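Local atomic coordinates of cytochrome P450 268A2 Cyp268A2 (Mycobacterium marinum, PDB entry 6BLD), a protein that belongs to the cytochrome P450 family of haem proteins and encloses an iron protoporphyrin IX in a largely helical fold. Residues Phe121-Val126 and Gly374-Arg379; Val298-Arg303 and Leu354-Asn359; Val308-Arg313 and Val333-Ser338; Val79-Asn84 and Ala104-Arg109. All coordinates share one frame; numbering follows the deposited sequence.

Contact 1. Residues Phe121-Val126 and Gly374-Arg379; sequences FTPRQV and GAHLAR. With HEM (protoporphyrin IX containing Fe), chain B.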
# COMPACT_ATOMS: atom_id res chain seq x y z
N PHE A 121 -9.69 -3.92 13.78
CA PHE A 121 -9.24 -4.62 12.59
C PHE A 121 -9.22 -6.14 12.74
O PHE A 121 -8.84 -6.83 11.78
CB PHE A 121 -7.84 -4.13 12.19
CG PHE A 121 -7.81 -2.71 11.72
CD1 PHE A 121 -8.17 -2.39 10.42
CD2 PHE A 121 -7.42 -1.70 12.57
CE1 PHE A 121 -8.14 -1.09 9.98
CE2 PHE A 121 -7.38 -0.39 12.14
CZ PHE A 121 -7.75 -0.08 10.84
N THR A 122 -9.59 -6.66 13.90
CA THR A 122 -9.58 -8.10 14.10
C THR A 122 -10.57 -8.78 13.15
O THR A 122 -11.53 -8.14 12.69
CB THR A 122 -9.92 -8.44 15.55
OG1 THR A 122 -11.24 -7.97 15.84
CG2 THR A 122 -8.93 -7.78 16.50
N PRO A 123 -10.35 -10.05 12.82
CA PRO A 123 -11.33 -10.76 11.97
C PRO A 123 -12.74 -10.73 12.52
O PRO A 123 -13.70 -10.66 11.74
CB PRO A 123 -10.77 -12.19 11.92
CG PRO A 123 -9.31 -12.03 12.14
CD PRO A 123 -9.16 -10.87 13.09
N ARG A 124 -12.90 -10.78 13.85
CA ARG A 124 -14.23 -10.69 14.44
C ARG A 124 -14.89 -9.35 14.14
O ARG A 124 -16.06 -9.29 13.75
CB ARG A 124 -14.15 -10.91 15.96
CG ARG A 124 -13.92 -12.36 16.37
CD ARG A 124 -13.53 -12.45 17.85
NE ARG A 124 -12.25 -11.79 18.12
CZ ARG A 124 -12.13 -10.63 18.77
NH1 ARG A 124 -13.21 -10.00 19.21
NH2 ARG A 124 -10.93 -10.11 18.97
N GLN A 125 -14.14 -8.26 14.31
CA GLN A 125 -14.70 -6.93 14.09
C GLN A 125 -14.94 -6.65 12.61
O GLN A 125 -15.88 -5.93 12.26
CB GLN A 125 -13.79 -5.86 14.70
CG GLN A 125 -13.80 -5.85 16.22
CD GLN A 125 -15.17 -5.59 16.81
OE1 GLN A 125 -15.58 -6.22 17.78
NE2 GLN A 125 -15.90 -4.65 16.21
N VAL A 126 -14.10 -7.19 11.73
CA VAL A 126 -14.33 -7.05 10.30
C VAL A 126 -15.61 -7.78 9.90
O VAL A 126 -16.37 -7.31 9.05
CB VAL A 126 -13.11 -7.54 9.51
CG1 VAL A 126 -13.44 -7.68 8.03
CG2 VAL A 126 -11.93 -6.59 9.70
N GLY A 374 -4.71 -3.52 8.17
CA GLY A 374 -6.01 -3.67 7.56
C GLY A 374 -6.12 -4.84 6.60
O GLY A 374 -6.91 -4.80 5.64
N ALA A 375 -5.35 -5.89 6.85
CA ALA A 375 -5.33 -7.04 5.95
C ALA A 375 -6.71 -7.70 5.88
O ALA A 375 -7.23 -7.95 4.79
CB ALA A 375 -4.27 -8.05 6.40
N HIS A 376 -7.31 -7.97 7.04
CA HIS A 376 -8.64 -8.57 7.05
C HIS A 376 -9.67 -7.63 6.44
O HIS A 376 -10.58 -8.08 5.72
CB HIS A 376 -9.04 -8.95 8.47
CG HIS A 376 -8.00 -9.75 9.20
ND1 HIS A 376 -7.58 -10.99 8.77
CD2 HIS A 376 -7.28 -9.47 10.31
CE1 HIS A 376 -6.66 -11.45 9.60
NE2 HIS A 376 -6.45 -10.55 10.54
N LEU A 377 -9.55 -6.33 6.71
CA LEU A 377 -10.47 -5.37 6.12
C LEU A 377 -10.30 -5.28 4.61
O LEU A 377 -11.28 -5.19 3.87
CB LEU A 377 -10.27 -4.00 6.77
CG LEU A 377 -11.17 -2.87 6.26
CD1 LEU A 377 -12.57 -3.02 6.84
CD2 LEU A 377 -10.58 -1.52 6.62
N ALA A 378 -9.05 -5.29 4.14
CA ALA A 378 -8.81 -5.25 2.71
C ALA A 378 -9.39 -6.48 2.01
O ALA A 378 -10.05 -6.35 0.97
CB ALA A 378 -7.31 -5.15 2.43
N ARG A 379 -9.18 -7.66 2.59
CA ARG A 379 -9.71 -8.88 1.99
C ARG A 379 -11.23 -8.85 1.92
O ARG A 379 -11.83 -9.29 0.94
CB ARG A 379 -9.24 -10.10 2.78
CG ARG A 379 -7.74 -10.34 2.70
CD ARG A 379 -7.31 -11.49 3.60
NE ARG A 379 -5.92 -11.86 3.37
CZ ARG A 379 -4.98 -11.88 4.32
NH1 ARG A 379 -5.29 -11.57 5.57
NH2 ARG A 379 -3.74 -12.23 4.01
CHA HEM B . 1.01 -1.67 6.87
CHB HEM B . -3.52 0.06 7.18
CHC HEM B . -4.70 -2.31 3.11
CHD HEM B . 0.01 -3.26 2.40
C1A HEM B . -0.11 -1.00 7.32
C2A HEM B . -0.21 -0.19 8.52
C3A HEM B . -1.45 0.28 8.60
C4A HEM B . -2.20 -0.21 7.46
CMA HEM B . -2.00 1.19 9.72
CAA HEM B . 0.93 0.07 9.52
CBA HEM B . 1.01 -1.12 10.48
CGA HEM B . 2.23 -0.99 11.36
O1A HEM B . 2.27 -1.66 12.43
O2A HEM B . 3.15 -0.22 11.01
C1B HEM B . -4.25 -0.48 6.15
C2B HEM B . -5.69 -0.37 5.98
C3B HEM B . -6.03 -1.02 4.87
C4B HEM B . -4.82 -1.57 4.27
CMB HEM B . -6.66 0.36 6.93
CAB HEM B . -7.50 -1.11 4.39
CBB HEM B . -7.88 -1.84 3.34
C1C HEM B . -3.53 -2.78 2.56
C2C HEM B . -3.40 -3.57 1.35
C3C HEM B . -2.09 -3.82 1.16
C4C HEM B . -1.36 -3.22 2.24
CMC HEM B . -4.60 -3.99 0.47
CAC HEM B . -1.37 -4.62 0.04
CBC HEM B . -2.01 -5.40 -0.84
C1D HEM B . 0.70 -2.94 3.55
C2D HEM B . 2.12 -3.12 3.78
C3D HEM B . 2.40 -2.68 5.01
C4D HEM B . 1.16 -2.20 5.61
CMD HEM B . 3.12 -3.71 2.76
CAD HEM B . 3.79 -2.68 5.69
CBD HEM B . 4.09 -4.09 6.19
CGD HEM B . 5.47 -4.15 6.81
O1D HEM B . 5.89 -5.26 7.23
O2D HEM B . 6.15 -3.09 6.89
NA HEM B . -1.35 -0.99 6.70
NB HEM B . -3.76 -1.22 5.08
NC HEM B . -2.26 -2.59 3.08
ND HEM B . 0.15 -2.38 4.68
FE HEM B . -1.84 -2.01 4.99
O HOH W 1 -7.82 -5.90 9.19

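Contact 2. Residues Val298-Arg303 and Leu354-Asn359; sequences VEELVR and LSRSPN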
# COMPACT_ATOMS: atom_id res chain seq x y z
N VAL A 298 -8.58 -13.91 -3.92
CA VAL A 298 -8.22 -12.60 -3.38
C VAL A 298 -6.73 -12.55 -3.06
O VAL A 298 -6.07 -11.54 -3.33
CB VAL A 298 -9.08 -12.30 -2.13
CG1 VAL A 298 -8.44 -11.22 -1.27
CG2 VAL A 298 -10.48 -11.88 -2.55
N GLU A 299 -6.18 -13.63 -2.51
CA GLU A 299 -4.76 -13.64 -2.17
C GLU A 299 -3.88 -13.52 -3.41
O GLU A 299 -2.83 -12.87 -3.36
CB GLU A 299 -4.42 -14.92 -1.40
CG GLU A 299 -4.92 -14.93 0.03
CD GLU A 299 -4.75 -13.60 0.73
OE1 GLU A 299 -3.59 -13.18 0.95
OE2 GLU A 299 -5.77 -12.96 1.04
N GLU A 300 -4.30 -14.12 -4.52
CA GLU A 300 -3.53 -14.00 -5.75
C GLU A 300 -3.72 -12.64 -6.41
O GLU A 300 -2.78 -12.10 -7.00
CB GLU A 300 -3.90 -15.13 -6.72
CG GLU A 300 -3.24 -15.01 -8.08
CD GLU A 300 -1.87 -15.65 -8.13
OE1 GLU A 300 -1.31 -15.81 -9.24
OE2 GLU A 300 -1.33 -16.00 -7.06
N LEU A 301 -4.91 -12.05 -6.28
CA LEU A 301 -5.11 -10.69 -6.80
C LEU A 301 -4.23 -9.69 -6.06
O LEU A 301 -3.75 -8.72 -6.66
CB LEU A 301 -6.58 -10.30 -6.68
CG LEU A 301 -7.54 -10.96 -7.67
CD1 LEU A 301 -8.97 -10.52 -7.41
CD2 LEU A 301 -7.13 -10.66 -9.10
N VAL A 302 -4.02 -9.91 -4.76
CA VAL A 302 -3.10 -9.07 -4.00
C VAL A 302 -1.66 -9.32 -4.45
O VAL A 302 -0.88 -8.38 -4.63
CB VAL A 302 -3.27 -9.32 -2.49
CG1 VAL A 302 -2.12 -8.71 -1.72
CG2 VAL A 302 -4.59 -8.77 -2.01
N ARG A 303 -1.30 -10.59 -4.62
CA ARG A 303 0.01 -10.93 -5.16
C ARG A 303 0.21 -10.31 -6.54
O ARG A 303 1.29 -9.77 -6.84
CB ARG A 303 0.18 -12.45 -5.24
CG ARG A 303 1.50 -12.90 -5.86
CD ARG A 303 1.46 -14.36 -6.32
NE ARG A 303 1.01 -14.50 -7.71
CZ ARG A 303 1.69 -14.10 -8.78
NH1 ARG A 303 2.88 -13.53 -8.65
NH2 ARG A 303 1.17 -14.27 -9.99
N LEU A 354 -5.62 -17.98 -9.59
CA LEU A 354 -6.50 -17.71 -8.46
C LEU A 354 -6.67 -18.93 -7.56
O LEU A 354 -7.27 -18.80 -6.48
CB LEU A 354 -7.86 -17.24 -8.96
CG LEU A 354 -7.86 -16.05 -9.92
CD1 LEU A 354 -9.28 -15.68 -10.34
CD2 LEU A 354 -7.15 -14.85 -9.30
N SER A 355 -6.18 -20.10 -7.96
CA SER A 355 -6.21 -21.30 -7.15
C SER A 355 -4.90 -21.53 -6.41
O SER A 355 -4.76 -22.57 -5.75
CB SER A 355 -6.53 -22.52 -8.01
OG SER A 355 -5.39 -22.94 -8.73
N ARG A 356 -3.95 -20.60 -6.50
CA ARG A 356 -2.62 -20.82 -5.94
C ARG A 356 -2.69 -21.10 -4.45
O ARG A 356 -3.18 -20.27 -3.67
CB ARG A 356 -1.73 -19.61 -6.22
CG ARG A 356 -0.25 -19.87 -5.96
CD ARG A 356 0.57 -18.59 -6.06
NE ARG A 356 0.39 -17.93 -7.35
CZ ARG A 356 1.02 -18.28 -8.47
NH1 ARG A 356 1.88 -19.29 -8.45
NH2 ARG A 356 0.80 -17.62 -9.59
N SER A 357 -2.23 -22.28 -4.05
CA SER A 357 -2.18 -22.68 -2.65
C SER A 357 -0.99 -23.61 -2.43
O SER A 357 -0.91 -24.67 -3.07
CB SER A 357 -3.48 -23.36 -2.24
OG SER A 357 -3.61 -23.40 -0.82
N PRO A 358 -0.04 -23.25 -1.56
CA PRO A 358 -0.05 -22.02 -0.76
C PRO A 358 0.30 -20.77 -1.57
O PRO A 358 0.81 -20.89 -2.69
CB PRO A 358 1.02 -22.28 0.30
CG PRO A 358 1.98 -23.19 -0.38
CD PRO A 358 1.16 -24.06 -1.29
N ASN A 359 0.03 -19.60 -1.01
CA ASN A 359 0.34 -18.32 -1.65
C ASN A 359 1.09 -17.46 -0.64
O ASN A 359 0.52 -16.55 -0.03
CB ASN A 359 -0.93 -17.62 -2.14
CG ASN A 359 -0.64 -16.58 -3.21
OD1 ASN A 359 0.50 -16.16 -3.38
ND2 ASN A 359 -1.68 -16.17 -3.92

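Contact 3. Residues Val308-Arg313 and Val333-Ser338; sequences VMTFRR and VMFYAS. With HEM (protoporphyrin IX containing Fe), chain B; DXJ ((3E,5E)-6,10-dimethylundeca-3,5,9-trien-2-one), chain C.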
# COMPACT_ATOMS: atom_id res chain seq x y z
N VAL A 308 1.88 -1.99 -2.86
CA VAL A 308 3.05 -1.44 -2.19
C VAL A 308 4.27 -2.14 -2.77
O VAL A 308 4.49 -3.33 -2.54
CB VAL A 308 2.98 -1.62 -0.67
CG1 VAL A 308 4.16 -0.93 0.00
CG2 VAL A 308 1.67 -1.07 -0.14
N MET A 309 5.07 -1.40 -3.54
CA MET A 309 6.24 -1.98 -4.19
C MET A 309 7.48 -1.96 -3.30
O MET A 309 8.28 -2.90 -3.35
CB MET A 309 6.55 -1.23 -5.49
CG MET A 309 5.47 -1.35 -6.55
SD MET A 309 5.97 -0.59 -8.10
CE MET A 309 6.25 1.10 -7.58
N THR A 310 7.65 -0.92 -2.49
CA THR A 310 8.87 -0.77 -1.71
C THR A 310 8.57 -0.33 -0.29
O THR A 310 7.65 0.46 -0.05
CB THR A 310 9.84 0.24 -2.34
OG1 THR A 310 9.19 1.51 -2.47
CG2 THR A 310 10.30 -0.23 -3.72
N PHE A 311 9.35 -0.86 0.65
CA PHE A 311 9.47 -0.34 2.00
C PHE A 311 10.89 -0.62 2.44
O PHE A 311 11.49 -1.63 2.05
CB PHE A 311 8.46 -0.98 2.97
CG PHE A 311 7.20 -0.17 3.15
CD1 PHE A 311 7.25 1.21 3.26
CD2 PHE A 311 5.97 -0.80 3.22
CE1 PHE A 311 6.08 1.95 3.43
CE2 PHE A 311 4.80 -0.07 3.40
CZ PHE A 311 4.86 1.31 3.50
N ARG A 312 11.45 0.27 3.25
CA ARG A 312 12.85 0.17 3.62
C ARG A 312 13.00 0.07 5.13
O ARG A 312 12.07 0.32 5.90
CB ARG A 312 13.65 1.36 3.08
CG ARG A 312 13.59 2.58 3.96
CD ARG A 312 14.86 3.40 3.88
NE ARG A 312 14.60 4.80 4.18
CZ ARG A 312 14.91 5.40 5.32
NH1 ARG A 312 15.53 4.73 6.28
NH2 ARG A 312 14.63 6.68 5.49
N ARG A 313 14.20 -0.33 5.54
CA ARG A 313 14.57 -0.41 6.95
C ARG A 313 15.98 0.14 7.10
O ARG A 313 16.70 0.36 6.11
CB ARG A 313 14.49 -1.85 7.48
CG ARG A 313 13.14 -2.52 7.32
CD ARG A 313 12.16 -2.05 8.38
NE ARG A 313 10.94 -2.85 8.40
CZ ARG A 313 9.82 -2.53 7.76
NH1 ARG A 313 9.77 -1.43 7.03
NH2 ARG A 313 8.75 -3.32 7.84
N VAL A 333 16.28 -1.98 1.45
CA VAL A 333 15.02 -1.76 0.75
C VAL A 333 14.46 -3.10 0.30
O VAL A 333 15.16 -3.90 -0.33
CB VAL A 333 15.21 -0.82 -0.45
CG1 VAL A 333 13.89 -0.65 -1.20
CG2 VAL A 333 15.74 0.53 0.02
N MET A 334 13.18 -3.33 0.61
CA MET A 334 12.48 -4.55 0.23
C MET A 334 11.65 -4.28 -1.01
O MET A 334 10.84 -3.34 -1.04
CB MET A 334 11.58 -5.01 1.38
CG MET A 334 12.33 -5.40 2.64
SD MET A 334 11.25 -6.19 3.84
CE MET A 334 10.97 -4.90 5.02
N PHE A 335 11.85 -5.08 -2.05
CA PHE A 335 11.14 -4.92 -3.32
C PHE A 335 10.08 -6.01 -3.40
O PHE A 335 10.33 -7.12 -3.88
CB PHE A 335 12.11 -4.97 -4.49
CG PHE A 335 13.02 -3.77 -4.56
CD1 PHE A 335 12.61 -2.61 -5.18
CD2 PHE A 335 14.29 -3.81 -3.99
CE1 PHE A 335 13.44 -1.50 -5.24
CE2 PHE A 335 15.12 -2.71 -4.04
CZ PHE A 335 14.70 -1.55 -4.67
N TYR A 336 8.88 -5.68 -2.92
CA TYR A 336 7.81 -6.67 -2.80
C TYR A 336 7.39 -7.23 -4.16
O TYR A 336 7.01 -8.41 -4.25
CB TYR A 336 6.61 -6.05 -2.10
CG TYR A 336 6.91 -5.51 -0.72
CD1 TYR A 336 6.67 -4.18 -0.41
CD2 TYR A 336 7.42 -6.34 0.27
CE1 TYR A 336 6.94 -3.68 0.86
CE2 TYR A 336 7.69 -5.85 1.54
CZ TYR A 336 7.45 -4.52 1.82
OH TYR A 336 7.71 -4.04 3.08
N ALA A 337 7.44 -6.42 -5.21
CA ALA A 337 7.11 -6.93 -6.54
C ALA A 337 8.11 -7.97 -7.01
O ALA A 337 7.74 -8.92 -7.71
CB ALA A 337 7.03 -5.78 -7.55
N SER A 338 9.38 -7.81 -6.63
CA SER A 338 10.37 -8.83 -6.95
C SER A 338 10.14 -10.09 -6.12
O SER A 338 10.24 -11.21 -6.63
CB SER A 338 11.78 -8.29 -6.72
OG SER A 338 12.75 -9.30 -6.91
CHA HEM B . 1.01 -1.67 6.87
CHB HEM B . -3.52 0.06 7.18
CHC HEM B . -4.70 -2.31 3.11
CHD HEM B . 0.01 -3.26 2.40
C1A HEM B . -0.11 -1.00 7.32
C2A HEM B . -0.21 -0.19 8.52
C3A HEM B . -1.45 0.28 8.60
C4A HEM B . -2.20 -0.21 7.46
CMA HEM B . -2.00 1.19 9.72
CAA HEM B . 0.93 0.07 9.52
CBA HEM B . 1.01 -1.12 10.48
CGA HEM B . 2.23 -0.99 11.36
O1A HEM B . 2.27 -1.66 12.43
O2A HEM B . 3.15 -0.22 11.01
C1B HEM B . -4.25 -0.48 6.15
C2B HEM B . -5.69 -0.37 5.98
C3B HEM B . -6.03 -1.02 4.87
C4B HEM B . -4.82 -1.57 4.27
CMB HEM B . -6.66 0.36 6.93
CAB HEM B . -7.50 -1.11 4.39
CBB HEM B . -7.88 -1.84 3.34
C1C HEM B . -3.53 -2.78 2.56
C2C HEM B . -3.40 -3.57 1.35
C3C HEM B . -2.09 -3.82 1.16
C4C HEM B . -1.36 -3.22 2.24
CMC HEM B . -4.60 -3.99 0.47
CAC HEM B . -1.37 -4.62 0.04
CBC HEM B . -2.01 -5.40 -0.84
C1D HEM B . 0.70 -2.94 3.55
C2D HEM B . 2.12 -3.12 3.78
C3D HEM B . 2.40 -2.68 5.01
C4D HEM B . 1.16 -2.20 5.61
CMD HEM B . 3.12 -3.71 2.76
CAD HEM B . 3.79 -2.68 5.69
CBD HEM B . 4.09 -4.09 6.19
CGD HEM B . 5.47 -4.15 6.81
O1D HEM B . 5.89 -5.26 7.23
O2D HEM B . 6.15 -3.09 6.89
NA HEM B . -1.35 -0.99 6.70
NB HEM B . -3.76 -1.22 5.08
NC HEM B . -2.26 -2.59 3.08
ND HEM B . 0.15 -2.38 4.68
FE HEM B . -1.84 -2.01 4.99
C10 DXJ C . 2.99 9.11 2.96
C13 DXJ C . 4.49 12.02 0.97
C01 DXJ C . 1.15 0.77 3.62
C02 DXJ C . 1.12 2.22 3.17
C03 DXJ C . 1.38 3.18 4.04
C04 DXJ C . 0.80 2.56 1.71
C05 DXJ C . 1.36 4.65 3.61
C06 DXJ C . 2.59 5.41 4.10
C07 DXJ C . 2.44 6.93 3.98
C08 DXJ C . 3.13 7.59 3.08
C09 DXJ C . 1.49 7.67 4.92
C11 DXJ C . 3.85 9.78 2.23
C12 DXJ C . 3.74 11.30 2.09
O14 DXJ C . 3.07 11.91 2.85
O HOH W 2 9.04 -4.07 -5.63

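Contact 4. Residues Val79-Asn84 and Ala104-Arg109; sequences VFLSGN and AMDPPR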
# COMPACT_ATOMS: atom_id res chain seq x y z
N VAL A 79 16.96 -5.96 14.26
CA VAL A 79 18.13 -5.58 13.47
C VAL A 79 17.77 -4.52 12.44
O VAL A 79 18.46 -3.51 12.31
CB VAL A 79 18.74 -6.83 12.80
CG1 VAL A 79 19.69 -6.42 11.68
CG2 VAL A 79 19.46 -7.69 13.83
N PHE A 80 16.69 -4.73 11.69
CA PHE A 80 16.26 -3.82 10.63
C PHE A 80 15.15 -2.93 11.18
O PHE A 80 13.99 -3.34 11.26
CB PHE A 80 15.82 -4.61 9.40
CG PHE A 80 16.88 -5.52 8.86
CD1 PHE A 80 17.90 -5.02 8.06
CD2 PHE A 80 16.88 -6.87 9.16
CE1 PHE A 80 18.88 -5.85 7.57
CE2 PHE A 80 17.86 -7.71 8.67
CZ PHE A 80 18.86 -7.20 7.87
N LEU A 81 15.51 -1.70 11.54
CA LEU A 81 14.61 -0.80 12.24
C LEU A 81 13.73 -0.02 11.26
O LEU A 81 14.10 0.22 10.11
CB LEU A 81 15.40 0.20 13.09
CG LEU A 81 16.53 -0.37 13.96
CD1 LEU A 81 17.28 0.78 14.61
CD2 LEU A 81 15.97 -1.31 15.00
N SER A 82 12.56 0.37 11.75
CA SER A 82 11.66 1.25 11.03
C SER A 82 11.69 2.68 11.55
O SER A 82 11.18 3.58 10.88
CB SER A 82 10.22 0.72 11.09
OG SER A 82 10.08 -0.48 10.34
N GLY A 83 12.28 2.91 12.72
CA GLY A 83 12.27 4.21 13.37
C GLY A 83 13.15 5.26 12.73
O GLY A 83 13.14 6.41 13.19
N ASN A 84 13.90 4.92 11.69
CA ASN A 84 14.72 5.88 10.96
C ASN A 84 14.18 6.11 9.55
O ASN A 84 14.93 6.49 8.64
CB ASN A 84 16.17 5.42 10.90
CG ASN A 84 16.76 5.17 12.28
OD1 ASN A 84 17.11 4.04 12.62
ND2 ASN A 84 16.86 6.23 13.08
N ALA A 104 6.58 4.21 10.75
CA ALA A 104 8.02 4.48 10.86
C ALA A 104 8.44 4.56 12.32
O ALA A 104 9.12 5.50 12.74
CB ALA A 104 8.38 5.75 10.11
N MET A 105 8.03 3.57 13.11
CA MET A 105 8.33 3.54 14.53
C MET A 105 8.70 2.12 14.94
O MET A 105 8.21 1.15 14.37
CB MET A 105 7.15 4.02 15.39
CG MET A 105 6.92 5.52 15.36
SD MET A 105 5.65 6.02 16.54
CE MET A 105 5.32 7.69 16.00
N ASP A 106 9.58 2.02 15.93
CA ASP A 106 9.98 0.75 16.51
C ASP A 106 9.34 0.58 17.88
O ASP A 106 8.86 1.55 18.48
CB ASP A 106 11.51 0.67 16.63
CG ASP A 106 12.20 0.67 15.28
OD1 ASP A 106 11.86 -0.19 14.44
OD2 ASP A 106 13.08 1.53 15.06
N PRO A 107 9.30 -0.65 18.40
CA PRO A 107 8.90 -0.83 19.79
C PRO A 107 9.83 -0.06 20.71
O PRO A 107 11.02 0.14 20.38
CB PRO A 107 9.02 -2.34 20.00
CG PRO A 107 8.85 -2.92 18.64
CD PRO A 107 9.48 -1.94 17.70
N PRO A 108 9.34 0.39 21.87
CA PRO A 108 8.00 0.14 22.40
C PRO A 108 6.91 1.10 21.92
O PRO A 108 5.73 0.79 22.08
CB PRO A 108 8.20 0.29 23.91
CG PRO A 108 9.26 1.33 24.02
CD PRO A 108 10.17 1.14 22.83
N ARG A 109 7.30 2.24 21.34
CA ARG A 109 6.30 3.24 20.96
C ARG A 109 5.36 2.72 19.88
O ARG A 109 4.16 3.02 19.89
CB ARG A 109 6.98 4.53 20.50
CG ARG A 109 6.00 5.64 20.15
CD ARG A 109 6.52 7.01 20.57
NE ARG A 109 5.50 8.04 20.41
CZ ARG A 109 4.70 8.47 21.38
NH1 ARG A 109 4.80 7.95 22.60
NH2 ARG A 109 3.80 9.41 21.14
O HOH W 3 10.99 7.62 11.63

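Contact 1. Residues Phe121-Val126 and Gly374-Arg379
Gly-374, the N-cap residue of helix 375-392, presents its CA to the ring of Phe-121, 3.8 Å from Phe-121 CD1. The same CA faces the pyrrole carbon HEM C2B, and with no side chain here the backbone can come right up to the porphyrin. Phe-121 reaches the haem as well, its CE1 3.7 Å from the methyl HEM CMB.

Two residues on, the imidazole of His-376 is covered on one face by Pro-123. Pro-123 CG stands 3.6 Å from the centroid of the His-376 ring and only 10° off its normal, a well-centred CH-pi contact, while Phe-121 O approaches the ring edge at His-376 CD2. Val-126 CG2 packs on CB of the same histidine.

Next comes Leu-377, whose amide lies in the first turn of the helix. Water 1 accepts from Leu-377 N at 3.1 Å and donates to Phe-121 O at 2.9 Å, thus joining the two helix starts. Leu-377 CG runs anti to the backbone N (chi1 -180°), and CD2 arrives at the edge of the Phe-121 ring, 4.2 Å from Phe-121 CE1. Ala-378 CB touches the vinyl carbon HEM CBB. Arg-379 turns elsewhere, to a salt bridge with Glu-299.

This is the haem-binding region of the P450 fold: Gly-374 closes the Cys-X-Gly end of the family signature, and the L helix starts directly after it.

Contact 2. Residues Val298-Arg303 and Leu354-Asn359
The irregular run 354-359, with a cis peptide before Pro-358, curls past one side of helix 290-305, bringing the CA of Leu-354 within 5.5 Å of Glu-300 CA and that of Asn-359 within 6.9 Å of Glu-299 CA.

Glu-300 carries the contact. Arg-356 grips its carboxylate side-on: Arg-356 NE donates to Glu-300 OE2 at 2.6 Å and Arg-356 NH2 to Glu-300 OE1 at 2.8 Å. Both oxygens are met on the syn side, and the two planes are only 25° apart. Arg-303, one turn further along the helix, comes from another direction. Its NH2 bonds to Glu-300 OE1 at 3.0 Å from well above the carboxylate plane, and its NE makes weaker bonds to both oxygens. Asn-359 ND2 adds a weak bond to Glu-300 OE2.

Sharing one carboxylate draws the two guanidinium groups together, 3.4 Å between Arg-303 NH2 and Arg-356 NH2, with their planes 75° apart. The negative charge between them probably offsets much of the repulsion. Asn-359 OD1 is buried with no polar partner. This is the Glu-X-X-Arg pair of the P450 K helix, completed by a later arginine as the ERR triad.

Backbone carbonyls take further N-H groups: Pro-349 O accepts from Arg-303 NH2, which also bonds Glu-300, and Cys-347 O from Arg-356 NH1. Leu-354 meets Leu-301, CD2 to CD2 at 4.2 Å, and its side chain also packs on helix 280-288, whereas Val-298 and Leu-301 lean on helix 375-392 at Leu-382 and Phe-386.

Contact 3. Residues Val308-Arg313 and Val333-Ser338
Tyr-336 slants across Phe-311, its CE1 3.7 Å from Phe-311 CB and its hydroxyl at the edge of the phenyl ring. Further round that edge, Phe-311 CZ meets the ligand carbon DXJ C01 at 3.8 Å, and CE2 rests on the propionate carbon HEM CAD. Val-308 lies alongside Tyr-336 and points the same way, with CG2 against the porphyrin.

Arg-313 bends at chi2 (-78°), which lays its guanidinium over the methyl of Met-334. Met-334 CE sits 3.8 Å above the plane, over its centre, while at the edge Arg-313 NH2 donates to the propionate oxygen HEM O2D at 2.8 Å. A second nitrogen, NH1, bonds to Arg-312 O, so the group is fixed in rotation.

Behind these side chains the strands run antiparallel. Met-334 N donates to Phe-311 O at 2.8 Å, but the return bond is weak. On the face with Val-333 and Arg-312, Thr-310 CG2 packs on Phe-335 CD1 at 3.6 Å. Where strand 331-335 gives way to a helix, Tyr-336 N still bonds to Met-309 O at 2.9 Å, and water 2 links that oxygen to Ala-337 N.

The pairing belongs to the larger beta sheet of the P450 fold, in which the strand following the K helix borders both the haem, through a propionate-binding arginine, and the ligand pocket, through Phe-311.

Contact 4. Residues Val79-Asn84 and Ala104-Arg109
The carboxylate of Asp-106 is the flat group that matters here, held by two successive backbone amides of the 79-84 segment. Ser-82 N meets OD1 of Asp-106 on the syn side, only 17° out of the carboxylate plane, in a 2.8 Å bond. Gly-83 N reaches Asp-106 OD2, also at 2.8 Å, but from above the plane, 53° out of it. In the P450 fold these bonds lie within the B-C region, tying the run just before helix 109-117 to the residues that follow strand 80-81, an edge strand of the larger sheet.

Asp-106 gets there with CG anti to its own carbonyl carbon (chi1 -65°), which swings the carboxylate back toward the strand. Leu-81 crosses it at about a right angle, with Leu-81 CB 3.3 Å from Asp-106 OD2. Two amide donors on one carboxylate would be expected to favour its charged form.

Beside these bonds the backbones pack directly, with Gly-83 CA 4.2 Å from Met-105 CA. Phe-80 and Ser-82 also pack on Arg-313 of the adjacent strand, while Met-105 turns to His-110 and Leu-113 of helix 109-117.

Ala-104 brings its CB to 3.6 Å from Ser-82 O. Its carbonyl points at glycine: Gly-83 CA lies 3.5 Å from Ala-104 O in an almost straight CA-H...O contact. Water 3 donates to that same Ala-104 O at 3.0 Å and, weakly, to Gly-83 O.

How the contacts relate
From the N terminus, contact 4 closes first, a short loop that carries helix 93-97 and returns to the edge of the larger sheet just before helix 109-117. Contact 1 then opens at 121-126 and closes only at 374-379, the widest span of the four. Within it lies contact 2, joining 298-303 to 354-359, and within that contact 3, joining 308-313 to 333-338. Contacts 1 and 2 meet through the Arg-379 to Glu-299 salt bridge, linking helices 375-392 and 290-305. Contacts 3 and 4 meet where strands 310-315 and 80-81 are neighbours, with Arg-312 NH1 probably bonded to Asn-84 O. Contacts 1 and 3 both border the haem, which Val-302 of contact 2 touches as well.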